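Local coordinates for extracellular solute-binding protein family 1 (Kribbella flavida, PDB 5IXP) that probably captures a still unidentified solute outside the cell and hands it to an ABC transporter for import, at residues A[45-49]-A[68-72]; A[57-63]-A[272-278]; A[115-121]-A[233-239]; A[253-259]-A[329-335]. One frame throughout, in Å; residues are numbered along the deposited sequence.

Contact 1 of 4, residues A[45-49]-A[68-72]; sequences LETNL and KYLAK
Glu46, Leu45 and Leu49 of helix 38-51 pack against Tyr69 and its neighbouring lysines on the short helix 66-70, a helix-helix contact beside strand 58-62 in one α/β half of the periplasmic-binding-protein fold. The side chain of Glu46 leads from buried leucine packing to the polar side. Its CG stands anti to the carbonyl carbon (chi1 -59°), and from there the extended chain runs across the end of the tyrosine. Glu46 CB lies 4.0 Å from Tyr69 OH, while Glu46 CG comes closer, 3.0 Å from the same oxygen, at the edge of the ring. Glu46 CD carries the carboxylate on toward Lys68. At the tip, Glu46 OE2 forms a salt bridge with Lys68 NZ at 2.8 Å, although as a hydrogen bond this is weak. OE2 also receives a hydrogen from a water that is hydrogen-bonded in turn to Tyr69 OH, so the phenol is joined to the carboxylate indirectly. Tyrosine suits this border, for its ring can pack among leucines while its hydroxyl reaches the polar groups. Lys68 CG lies over the rim of one ring face before the long arm continues to the carboxylate, and Met61 of strand 58-62 also touches the ring. Leu49 meets the ring edge, its CD2 methyl 3.6 Å from Tyr69 CE1; that same methyl lies 3.8 Å from Lys72 CD.

Contact 2 of 4, residues A[57-63]-A[272-278]; sequences DIEAMEV and GSYLTVP
Ile58 and Leu275 form the apolar centre of this antiparallel strand pair, part of the main sheet in one α/β lobe of the binding-protein fold, with Ile58 CG2 3.7 Å from Leu275 CB and Ala60 CB touching Leu275 CD2. On the other face of the sheet, Met61, here selenomethionine, lies roughly perpendicular to Thr276, and Val63 CG2 meets the edge of the Tyr274 ring, 3.9 Å from Tyr274 CE1. Paired backbone bonds join Glu59 to Thr276 and Met61 to Tyr274. Thr276 adds a third bond to its pair: with chi1 at 70°, OG1 sits between its own N and carbonyl carbon and donates to Glu59 O at 2.8 Å, an oxygen that also accepts from Thr276 N. With alanine in place of Thr276, Glu59 O would probably lose its second donor, and a gap would open beside the selenomethionine side chain. At the polar end, Val63 N donates to Gly272 O; glycine fits there because a CB would jam against the preceding carbonyl. Tyr274 OH bonds to Lys95 O, and the Glu59 carboxylate turns back to Ala56 N. Strands 2-8 and 108-121 continue the sheet on the two sides of this pair, helix 284-294 packs on Ile58 and Leu275, and helix 38-51 on Glu59 and Met61.

Contact 3 of 4, residues A[115-121]-A[233-239]; sequences PEAICYR and ATMACPG
An antiparallel β ladder, with Ala117 opposite Cys237 and Cys119 opposite Met235, joins strand 108-121 to strand 232-238; strand 108-121 also pairs with strand 269-276, consistent with a strand running between the two lobes of the binding-protein fold. Cys119 and Cys237, a known disulfide pair, project from the same face of the sheet. Cys119 has two conformers; in the one given its SG is 3.3 Å from Cys237 SG, longer than a disulfide bond, so the state of the bond is left open. A chi1 of -167° swings Cys237 SG toward Cys119, and Ile245 of helix 241-249 touches both cysteines. On the opposite face, Glu116 flanks Pro238, both directed alike. Glu116 CG is 3.7 Å from Pro238 N, and Glu116 OE2 lies 4.0 Å from Pro238 CD. Replacing Glu116 with alanine would probably leave the proline ring without this flank and open a gap near Ala236 CB. A proline is tolerated here because a non-hydrogen-bonded pair asks no N-H of it toward the partner strand. Small Ala117 touches Phe339 and Arg342 of helix 335-344, while Arg121 sends its guanidinium group away to Asp123 and Asp230. The ladder finishes with Arg121 N donating to Ala233 O at 2.8 Å.

Contact 4 of 4, residues A[253-259]-A[329-335]; sequences GKGKWDV and YFNNAPV
This is a contact between an irregular loop and the start of a strand: Tyr329, Phe330 and Asn331, just ahead of helix 335-344, lie against Gly253, Trp257 and Asp258 where the chain enters strand 257-260. Aromatic packing forms the inner layer. Trp257 and Phe330 run alongside each other in a common direction, with Trp257 CB 3.5 Å from Phe330 CE2 and the indole's five-membered ring inclined at 49° to the phenyl. Leu242 and Ile245 of helix 241-249 back these two rings. Tyr329 CG is anti to the backbone N (chi1 -170°), which sends the ring along the turn at 253-256 until Tyr329 OH lies 3.1 Å from Gly253 CA and bonds to Gly250 O. Glycine suits position 253, since a CB would collide with that hydroxyl. Waters mediate between the two backbones. One accepts from Trp257 N and lies within hydrogen-bonding distance of both Gly253 O and Tyr329 O; another accepts from Gly255 N at 2.7 Å and donates to Tyr329 O. Beyond the rings, Asn331 ND2 donates to Asp258 OD2 at 2.9 Å, almost straight at 163°. The amide stands nearly perpendicular to the carboxylate, and its nitrogen approaches from above the carboxylate plane. Asp258 OD1 accepts from Val259 N at 2.8 Å, and Arg122 and Arg134 form salt bridges to the two oxygens. The Asp258 carboxylate is therefore likely to remain ionised despite its burial: where loop and strand share no direct backbone hydrogen bond, a neutral amide grips a carboxylate whose charge the two arginines probably balance.

Overall arrangement
Contacts 2 and 3 are buried antiparallel strand pairs on opposite sides of the chain's centre, linked because strand 108-121 neighbours strand 269-276 in the same branched sheet. Each has a companion about 11 Å away, centre to centre. Contact 1 lays two helices on contact 2, where Tyr69 and Leu45 touch Met61; contact 4 extends contact 3, since strand 257-260 lies next to strand 108-121 and Trp257 packs against the Tyr120 carbonyl. The strand pairs rely on regular backbone bonds. By contrast, contact 1, partly buried, combines leucine packing with a salt bridge and a water, and contact 4, largely buried, replaces backbone pairing with aromatic rings, waters and one carboxylate.

Contact 1 of 4, residues A[45-49]-A[68-72]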
# COMPACT_ATOMS: atom_id res chain seq x y z
N LEU A 45 -3.77 16.19 -12.06
CA LEU A 45 -2.75 16.65 -11.13
C LEU A 45 -1.52 17.16 -11.88
O LEU A 45 -1.10 18.31 -11.71
CB LEU A 45 -2.37 15.49 -10.21
CG LEU A 45 -1.97 15.70 -8.77
CD1 LEU A 45 -2.91 16.69 -8.11
CD2 LEU A 45 -2.03 14.36 -8.08
N GLU A 46 -0.95 16.31 -12.73
CA GLU A 46 0.25 16.67 -13.47
C GLU A 46 0.00 17.87 -14.37
O GLU A 46 0.80 18.82 -14.39
CB GLU A 46 0.72 15.48 -14.32
CG GLU A 46 1.05 14.25 -13.53
CD GLU A 46 1.55 13.12 -14.40
OE1 GLU A 46 1.49 13.26 -15.64
OE2 GLU A 46 2.00 12.09 -13.85
N THR A 47 -1.11 17.85 -15.10
CA THR A 47 -1.38 18.91 -16.06
C THR A 47 -1.63 20.24 -15.37
O THR A 47 -1.13 21.28 -15.81
CB THR A 47 -2.59 18.53 -16.92
OG1 THR A 47 -2.28 17.36 -17.68
CG2 THR A 47 -2.94 19.66 -17.87
N ASN A 48 -2.41 20.22 -14.29
CA ASN A 48 -2.79 21.45 -13.61
C ASN A 48 -1.64 22.02 -12.80
O ASN A 48 -1.48 23.24 -12.72
CB ASN A 48 -4.00 21.18 -12.72
CG ASN A 48 -5.23 20.82 -13.52
OD1 ASN A 48 -5.27 21.05 -14.73
ND2 ASN A 48 -6.23 20.24 -12.87
N LEU A 49 -0.83 21.15 -12.20
CA LEU A 49 0.36 21.63 -11.49
C LEU A 49 1.30 22.34 -12.45
O LEU A 49 1.84 23.40 -12.13
CB LEU A 49 1.08 20.47 -10.79
CG LEU A 49 2.15 20.83 -9.75
CD1 LEU A 49 1.55 21.59 -8.58
CD2 LEU A 49 2.88 19.59 -9.26
N LYS A 68 6.89 11.54 -6.61
CA LYS A 68 7.03 12.48 -7.71
C LYS A 68 6.76 13.91 -7.26
O LYS A 68 7.35 14.86 -7.80
CB LYS A 68 6.10 12.08 -8.85
CG LYS A 68 6.11 13.01 -10.06
CD LYS A 68 5.63 12.31 -11.32
CE LYS A 68 5.34 13.31 -12.44
NZ LYS A 68 4.74 12.66 -13.65
N TYR A 69 5.91 14.09 -6.25
CA TYR A 69 5.56 15.44 -5.83
C TYR A 69 6.37 15.92 -4.64
O TYR A 69 6.47 17.13 -4.43
CB TYR A 69 4.05 15.51 -5.58
CG TYR A 69 3.36 15.23 -6.88
CD1 TYR A 69 3.31 16.21 -7.87
CD2 TYR A 69 2.88 13.97 -7.18
CE1 TYR A 69 2.73 15.95 -9.10
CE2 TYR A 69 2.29 13.71 -8.41
CZ TYR A 69 2.22 14.70 -9.36
OH TYR A 69 1.65 14.44 -10.57
N LEU A 70 6.99 15.01 -3.89
CA LEU A 70 8.02 15.43 -2.95
C LEU A 70 9.13 16.17 -3.68
O LEU A 70 9.67 17.16 -3.17
CB LEU A 70 8.59 14.22 -2.20
CG LEU A 70 7.65 13.53 -1.19
CD1 LEU A 70 8.24 12.19 -0.73
CD2 LEU A 70 7.37 14.42 -0.00
N ALA A 71 9.46 15.74 -4.90
CA ALA A 71 10.46 16.44 -5.69
C ALA A 71 9.97 17.79 -6.19
O ALA A 71 10.79 18.60 -6.64
CB ALA A 71 10.91 15.56 -6.86
N LYS A 72 8.67 18.04 -6.13
CA LYS A 72 8.08 19.32 -6.52
C LYS A 72 7.48 20.04 -5.32
O LYS A 72 6.49 20.76 -5.46
CB LYS A 72 7.01 19.10 -7.59
CG LYS A 72 7.54 18.50 -8.87
CD LYS A 72 6.40 18.19 -9.83
CE LYS A 72 6.93 17.88 -11.22
NZ LYS A 72 7.69 19.04 -11.78
O HOH W 1 2.35 12.05 -11.42

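Contact 2 of 4, residues A[57-63]-A[272-278]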
# COMPACT_ATOMS: atom_id res chain seq x y z
N ASP A 57 -8.38 22.93 -4.18
CA ASP A 57 -7.72 23.44 -2.97
C ASP A 57 -7.11 22.31 -2.16
O ASP A 57 -6.06 22.51 -1.53
CB ASP A 57 -8.72 24.22 -2.12
CG ASP A 57 -9.28 25.41 -2.85
OD1 ASP A 57 -8.55 26.40 -3.01
OD2 ASP A 57 -10.46 25.33 -3.27
N ILE A 58 -7.76 21.15 -2.12
CA ILE A 58 -7.20 19.94 -1.52
C ILE A 58 -7.12 18.90 -2.62
O ILE A 58 -8.14 18.59 -3.25
CB ILE A 58 -8.05 19.43 -0.34
CG1 ILE A 58 -8.09 20.47 0.79
CG2 ILE A 58 -7.50 18.07 0.19
CD1 ILE A 58 -9.16 20.16 1.88
N GLU A 59 -5.93 18.36 -2.85
CA GLU A 59 -5.71 17.32 -3.85
C GLU A 59 -5.31 16.03 -3.15
O GLU A 59 -4.29 15.98 -2.46
CB GLU A 59 -4.62 17.72 -4.86
CG GLU A 59 -5.04 18.83 -5.84
CD GLU A 59 -5.87 18.32 -7.02
OE1 GLU A 59 -6.04 17.10 -7.13
OE2 GLU A 59 -6.33 19.15 -7.85
N ALA A 60 -6.10 14.97 -3.36
CA ALA A 60 -5.74 13.67 -2.81
C ALA A 60 -4.62 13.04 -3.63
O ALA A 60 -4.53 13.22 -4.84
CB ALA A 60 -6.93 12.72 -2.76
N MSE A 61 -3.77 12.30 -2.93
CA MSE A 61 -2.59 11.68 -3.52
C MSE A 61 -2.39 10.30 -2.91
O MSE A 61 -2.34 10.17 -1.68
CB MSE A 61 -1.37 12.56 -3.26
CG MSE A 61 -0.34 12.57 -4.33
SE MSE A 61 0.72 14.15 -4.14
CE MSE A 61 -0.21 15.47 -5.18
N GLU A 62 -2.28 9.28 -3.76
CA GLU A 62 -1.94 7.95 -3.25
C GLU A 62 -0.45 7.88 -2.92
O GLU A 62 0.38 8.56 -3.55
CB GLU A 62 -2.32 6.86 -4.26
CG GLU A 62 -2.78 5.55 -3.61
CD GLU A 62 -1.70 4.47 -3.57
OE1 GLU A 62 -0.63 4.65 -4.17
OE2 GLU A 62 -1.94 3.41 -2.95
N VAL A 63 -0.12 7.06 -1.93
CA VAL A 63 1.26 7.02 -1.46
C VAL A 63 2.21 6.58 -2.57
O VAL A 63 3.39 6.96 -2.57
CB VAL A 63 1.41 6.14 -0.21
CG1 VAL A 63 1.12 4.66 -0.54
CG2 VAL A 63 2.80 6.33 0.40
N GLY A 272 -2.81 3.41 0.60
CA GLY A 272 -3.18 4.53 1.44
C GLY A 272 -2.84 5.85 0.77
O GLY A 272 -2.04 5.93 -0.16
N SER A 273 -3.46 6.92 1.26
CA SER A 273 -3.39 8.19 0.55
C SER A 273 -3.11 9.33 1.52
O SER A 273 -2.90 9.14 2.72
CB SER A 273 -4.68 8.45 -0.24
OG SER A 273 -4.88 7.45 -1.23
N TYR A 274 -3.10 10.54 0.95
CA TYR A 274 -2.79 11.79 1.64
C TYR A 274 -3.66 12.89 1.05
O TYR A 274 -4.04 12.84 -0.12
CB TYR A 274 -1.30 12.22 1.48
CG TYR A 274 -0.35 11.28 2.14
CD1 TYR A 274 0.08 10.14 1.49
CD2 TYR A 274 0.10 11.51 3.43
CE1 TYR A 274 0.93 9.25 2.09
CE2 TYR A 274 0.97 10.62 4.06
CZ TYR A 274 1.38 9.50 3.38
OH TYR A 274 2.23 8.60 3.98
N LEU A 275 -3.98 13.88 1.87
CA LEU A 275 -4.55 15.13 1.39
C LEU A 275 -3.44 16.18 1.33
O LEU A 275 -2.69 16.35 2.30
CB LEU A 275 -5.69 15.60 2.30
CG LEU A 275 -6.81 14.56 2.51
CD1 LEU A 275 -7.93 15.19 3.35
CD2 LEU A 275 -7.36 14.05 1.19
N THR A 276 -3.34 16.86 0.19
CA THR A 276 -2.32 17.89 -0.02
C THR A 276 -3.00 19.20 -0.38
O THR A 276 -4.16 19.23 -0.81
CB THR A 276 -1.33 17.51 -1.13
OG1 THR A 276 -1.99 17.57 -2.42
CG2 THR A 276 -0.75 16.12 -0.89
N VAL A 277 -2.27 20.30 -0.23
CA VAL A 277 -2.79 21.63 -0.53
C VAL A 277 -1.82 22.32 -1.48
O VAL A 277 -0.76 22.79 -1.05
CB VAL A 277 -3.01 22.46 0.74
CG1 VAL A 277 -3.47 23.90 0.37
CG2 VAL A 277 -4.03 21.77 1.68
N PRO A 278 -2.13 22.40 -2.77
CA PRO A 278 -1.23 23.09 -3.71
C PRO A 278 -1.10 24.56 -3.37
O PRO A 278 -2.01 25.19 -2.82
CB PRO A 278 -1.93 22.91 -5.07
CG PRO A 278 -2.87 21.80 -4.89
CD PRO A 278 -3.31 21.84 -3.44

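Contact 3 of 4, residues A[115-121]-A[233-239]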
# COMPACT_ATOMS: atom_id res chain seq x y z
N PRO A 115 -1.99 -1.76 6.01
CA PRO A 115 -1.06 -2.61 6.78
C PRO A 115 -1.27 -4.07 6.41
O PRO A 115 -2.40 -4.53 6.23
CB PRO A 115 -1.44 -2.33 8.23
CG PRO A 115 -2.90 -2.01 8.16
CD PRO A 115 -3.05 -1.20 6.87
N GLU A 116 -0.17 -4.80 6.27
CA GLU A 116 -0.21 -6.11 5.62
C GLU A 116 -0.05 -7.25 6.61
O GLU A 116 0.78 -7.20 7.52
CB GLU A 116 0.89 -6.22 4.57
CG GLU A 116 0.65 -5.27 3.39
CD GLU A 116 1.74 -5.37 2.38
OE1 GLU A 116 2.84 -4.84 2.63
OE2 GLU A 116 1.50 -5.99 1.33
N ALA A 117 -0.83 -8.30 6.38
CA ALA A 117 -0.69 -9.57 7.07
C ALA A 117 -0.40 -10.65 6.02
O ALA A 117 -0.17 -10.34 4.85
CB ALA A 117 -1.95 -9.88 7.88
N ILE A 118 -0.39 -11.91 6.44
CA ILE A 118 -0.38 -13.02 5.50
C ILE A 118 -1.74 -13.70 5.57
O ILE A 118 -2.12 -14.24 6.61
CB ILE A 118 0.74 -14.04 5.79
CG1 ILE A 118 2.14 -13.39 5.68
CG2 ILE A 118 0.64 -15.20 4.82
CD1 ILE A 118 2.48 -12.82 4.29
N CYS A 119 -2.49 -13.65 4.47
CA CYS A 119 -3.66 -14.49 4.40
C CYS A 119 -3.27 -15.83 3.81
O CYS A 119 -2.25 -15.97 3.12
CB CYS A 119 -4.79 -13.84 3.59
SG CYS A 119 -4.38 -13.39 1.90
N TYR A 120 -4.08 -16.84 4.10
CA TYR A 120 -3.71 -18.20 3.69
C TYR A 120 -4.92 -19.10 3.56
O TYR A 120 -5.97 -18.89 4.19
CB TYR A 120 -2.69 -18.83 4.66
CG TYR A 120 -3.21 -19.03 6.07
CD1 TYR A 120 -3.21 -17.97 6.98
CD2 TYR A 120 -3.69 -20.27 6.49
CE1 TYR A 120 -3.69 -18.15 8.28
CE2 TYR A 120 -4.17 -20.45 7.79
CZ TYR A 120 -4.17 -19.38 8.67
OH TYR A 120 -4.64 -19.55 9.96
N ARG A 121 -4.75 -20.14 2.74
CA ARG A 121 -5.79 -21.13 2.48
C ARG A 121 -5.68 -22.23 3.54
O ARG A 121 -4.82 -23.11 3.46
CB ARG A 121 -5.63 -21.69 1.07
CG ARG A 121 -6.10 -20.72 -0.03
CD ARG A 121 -7.62 -20.79 -0.20
NE ARG A 121 -8.05 -22.14 -0.57
CZ ARG A 121 -8.13 -22.59 -1.82
NH1 ARG A 121 -7.82 -21.80 -2.85
NH2 ARG A 121 -8.52 -23.84 -2.04
N ALA A 233 -1.74 -20.62 -2.30
CA ALA A 233 -2.14 -20.86 -0.92
C ALA A 233 -1.94 -19.68 0.02
O ALA A 233 -2.50 -19.70 1.12
CB ALA A 233 -1.37 -22.06 -0.34
N THR A 234 -1.14 -18.67 -0.35
CA THR A 234 -0.91 -17.50 0.50
C THR A 234 -0.87 -16.23 -0.34
O THR A 234 -0.63 -16.27 -1.56
CB THR A 234 0.40 -17.57 1.29
OG1 THR A 234 1.51 -17.40 0.39
CG2 THR A 234 0.56 -18.91 2.03
N MSE A 235 -1.09 -15.10 0.32
CA MSE A 235 -0.84 -13.77 -0.25
C MSE A 235 -0.36 -12.80 0.81
O MSE A 235 -0.83 -12.85 1.95
CB MSE A 235 -2.10 -13.18 -0.91
CG MSE A 235 -2.49 -13.74 -2.26
SE MSE A 235 -3.75 -12.48 -3.05
CE MSE A 235 -2.45 -11.05 -3.50
N ALA A 236 0.56 -11.90 0.44
CA ALA A 236 0.81 -10.72 1.24
C ALA A 236 -0.41 -9.82 1.13
O ALA A 236 -0.86 -9.51 0.02
CB ALA A 236 2.07 -10.00 0.78
N CYS A 237 -0.95 -9.41 2.27
CA CYS A 237 -2.36 -9.06 2.36
C CYS A 237 -2.60 -7.78 3.15
O CYS A 237 -2.73 -7.82 4.37
CB CYS A 237 -3.10 -10.23 3.01
SG CYS A 237 -4.86 -10.26 2.97
N PRO A 238 -2.69 -6.62 2.48
CA PRO A 238 -3.19 -5.43 3.18
C PRO A 238 -4.64 -5.64 3.59
O PRO A 238 -5.38 -6.39 2.95
CB PRO A 238 -3.05 -4.31 2.14
CG PRO A 238 -3.16 -5.03 0.82
CD PRO A 238 -2.46 -6.36 1.04
N GLY A 239 -5.04 -4.95 4.66
CA GLY A 239 -6.41 -5.06 5.13
C GLY A 239 -7.44 -4.90 4.04
O GLY A 239 -8.42 -5.65 3.98

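Contact 4 of 4, residues A[253-259]-A[329-335]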
# COMPACT_ATOMS: atom_id res chain seq x y z
N GLY A 253 -14.66 -19.96 -2.02
CA GLY A 253 -13.71 -19.67 -0.96
C GLY A 253 -14.26 -19.74 0.45
O GLY A 253 -13.48 -19.62 1.40
N LYS A 254 -15.57 -19.92 0.62
CA LYS A 254 -16.15 -19.98 1.95
C LYS A 254 -15.52 -21.11 2.76
O LYS A 254 -15.39 -22.24 2.27
CB LYS A 254 -17.66 -20.16 1.87
CG LYS A 254 -18.38 -18.94 1.33
CD LYS A 254 -19.84 -18.90 1.75
CE LYS A 254 -20.45 -17.53 1.45
NZ LYS A 254 -19.81 -16.42 2.24
N GLY A 255 -15.14 -20.80 3.99
CA GLY A 255 -14.50 -21.78 4.86
C GLY A 255 -13.06 -22.09 4.54
O GLY A 255 -12.47 -22.95 5.21
N LYS A 256 -12.46 -21.42 3.55
CA LYS A 256 -11.12 -21.79 3.11
C LYS A 256 -10.04 -20.78 3.44
O LYS A 256 -8.86 -21.12 3.36
CB LYS A 256 -11.11 -22.04 1.60
CG LYS A 256 -11.92 -23.26 1.18
CD LYS A 256 -11.88 -23.48 -0.32
CE LYS A 256 -12.72 -24.69 -0.71
NZ LYS A 256 -12.94 -24.73 -2.18
N TRP A 257 -10.40 -19.54 3.82
CA TRP A 257 -9.41 -18.49 4.03
C TRP A 257 -9.31 -18.10 5.50
O TRP A 257 -10.29 -18.15 6.26
CB TRP A 257 -9.74 -17.25 3.20
CG TRP A 257 -9.34 -17.33 1.75
CD1 TRP A 257 -10.16 -17.60 0.69
CD2 TRP A 257 -8.04 -17.10 1.20
NE1 TRP A 257 -9.44 -17.57 -0.49
CE2 TRP A 257 -8.14 -17.26 -0.20
CE3 TRP A 257 -6.79 -16.79 1.76
CZ2 TRP A 257 -7.04 -17.12 -1.04
CZ3 TRP A 257 -5.71 -16.64 0.93
CH2 TRP A 257 -5.84 -16.81 -0.47
N ASP A 258 -8.10 -17.71 5.90
CA ASP A 258 -7.84 -17.15 7.22
C ASP A 258 -6.75 -16.10 7.07
O ASP A 258 -6.18 -15.93 5.99
CB ASP A 258 -7.43 -18.23 8.23
CG ASP A 258 -7.89 -17.92 9.66
OD1 ASP A 258 -7.97 -16.73 10.03
OD2 ASP A 258 -8.18 -18.89 10.40
N VAL A 259 -6.46 -15.39 8.14
CA VAL A 259 -5.39 -14.41 8.11
C VAL A 259 -4.58 -14.54 9.39
O VAL A 259 -5.14 -14.68 10.49
CB VAL A 259 -5.91 -12.98 7.89
CG1 VAL A 259 -6.89 -12.60 8.97
CG2 VAL A 259 -4.76 -11.99 7.83
N TYR A 329 -16.04 -14.01 6.77
CA TYR A 329 -15.56 -14.79 5.62
C TYR A 329 -14.20 -15.41 5.91
O TYR A 329 -13.96 -16.58 5.56
CB TYR A 329 -15.49 -13.90 4.38
CG TYR A 329 -15.23 -14.66 3.09
CD1 TYR A 329 -16.29 -15.06 2.28
CD2 TYR A 329 -13.93 -14.96 2.67
CE1 TYR A 329 -16.07 -15.74 1.10
CE2 TYR A 329 -13.70 -15.64 1.48
CZ TYR A 329 -14.78 -16.03 0.70
OH TYR A 329 -14.58 -16.70 -0.48
N PHE A 330 -13.31 -14.66 6.55
CA PHE A 330 -11.97 -15.16 6.88
C PHE A 330 -11.96 -15.84 8.25
O PHE A 330 -11.21 -15.49 9.16
CB PHE A 330 -10.96 -14.02 6.81
CG PHE A 330 -10.57 -13.66 5.41
CD1 PHE A 330 -11.39 -12.87 4.64
CD2 PHE A 330 -9.39 -14.15 4.86
CE1 PHE A 330 -11.04 -12.55 3.34
CE2 PHE A 330 -9.04 -13.84 3.56
CZ PHE A 330 -9.87 -13.04 2.80
N ASN A 331 -12.83 -16.85 8.38
CA ASN A 331 -12.88 -17.71 9.57
C ASN A 331 -13.07 -16.88 10.84
O ASN A 331 -12.50 -17.19 11.89
CB ASN A 331 -11.63 -18.60 9.67
CG ASN A 331 -11.78 -19.70 10.71
OD1 ASN A 331 -12.86 -20.26 10.88
ND2 ASN A 331 -10.69 -20.01 11.40
N ASN A 332 -13.87 -15.82 10.75
CA ASN A 332 -14.15 -14.95 11.90
C ASN A 332 -12.87 -14.39 12.49
O ASN A 332 -12.75 -14.26 13.71
CB ASN A 332 -14.96 -15.69 12.97
CG ASN A 332 -16.39 -15.92 12.56
OD1 ASN A 332 -17.08 -15.00 12.15
ND2 ASN A 332 -16.83 -17.16 12.67
N ALA A 333 -11.91 -14.07 11.64
CA ALA A 333 -10.64 -13.55 12.14
C ALA A 333 -10.86 -12.21 12.82
O ALA A 333 -11.68 -11.40 12.37
CB ALA A 333 -9.62 -13.40 11.01
N PRO A 334 -10.15 -11.94 13.92
CA PRO A 334 -10.25 -10.63 14.60
C PRO A 334 -9.43 -9.57 13.87
O PRO A 334 -8.39 -9.09 14.33
CB PRO A 334 -9.71 -10.94 16.00
CG PRO A 334 -8.67 -12.02 15.73
CD PRO A 334 -9.21 -12.85 14.60
N VAL A 335 -9.91 -9.19 12.68
CA VAL A 335 -9.08 -8.38 11.78
C VAL A 335 -8.83 -6.99 12.35
O VAL A 335 -7.81 -6.36 12.04
CB VAL A 335 -9.71 -8.30 10.38
CG1 VAL A 335 -9.70 -9.67 9.71
CG2 VAL A 335 -11.14 -7.74 10.45
O HOH W 2 -13.07 -18.31 3.68
O HOH W 3 -15.97 -18.54 5.31
O HOH W 4 -12.63 -19.42 6.41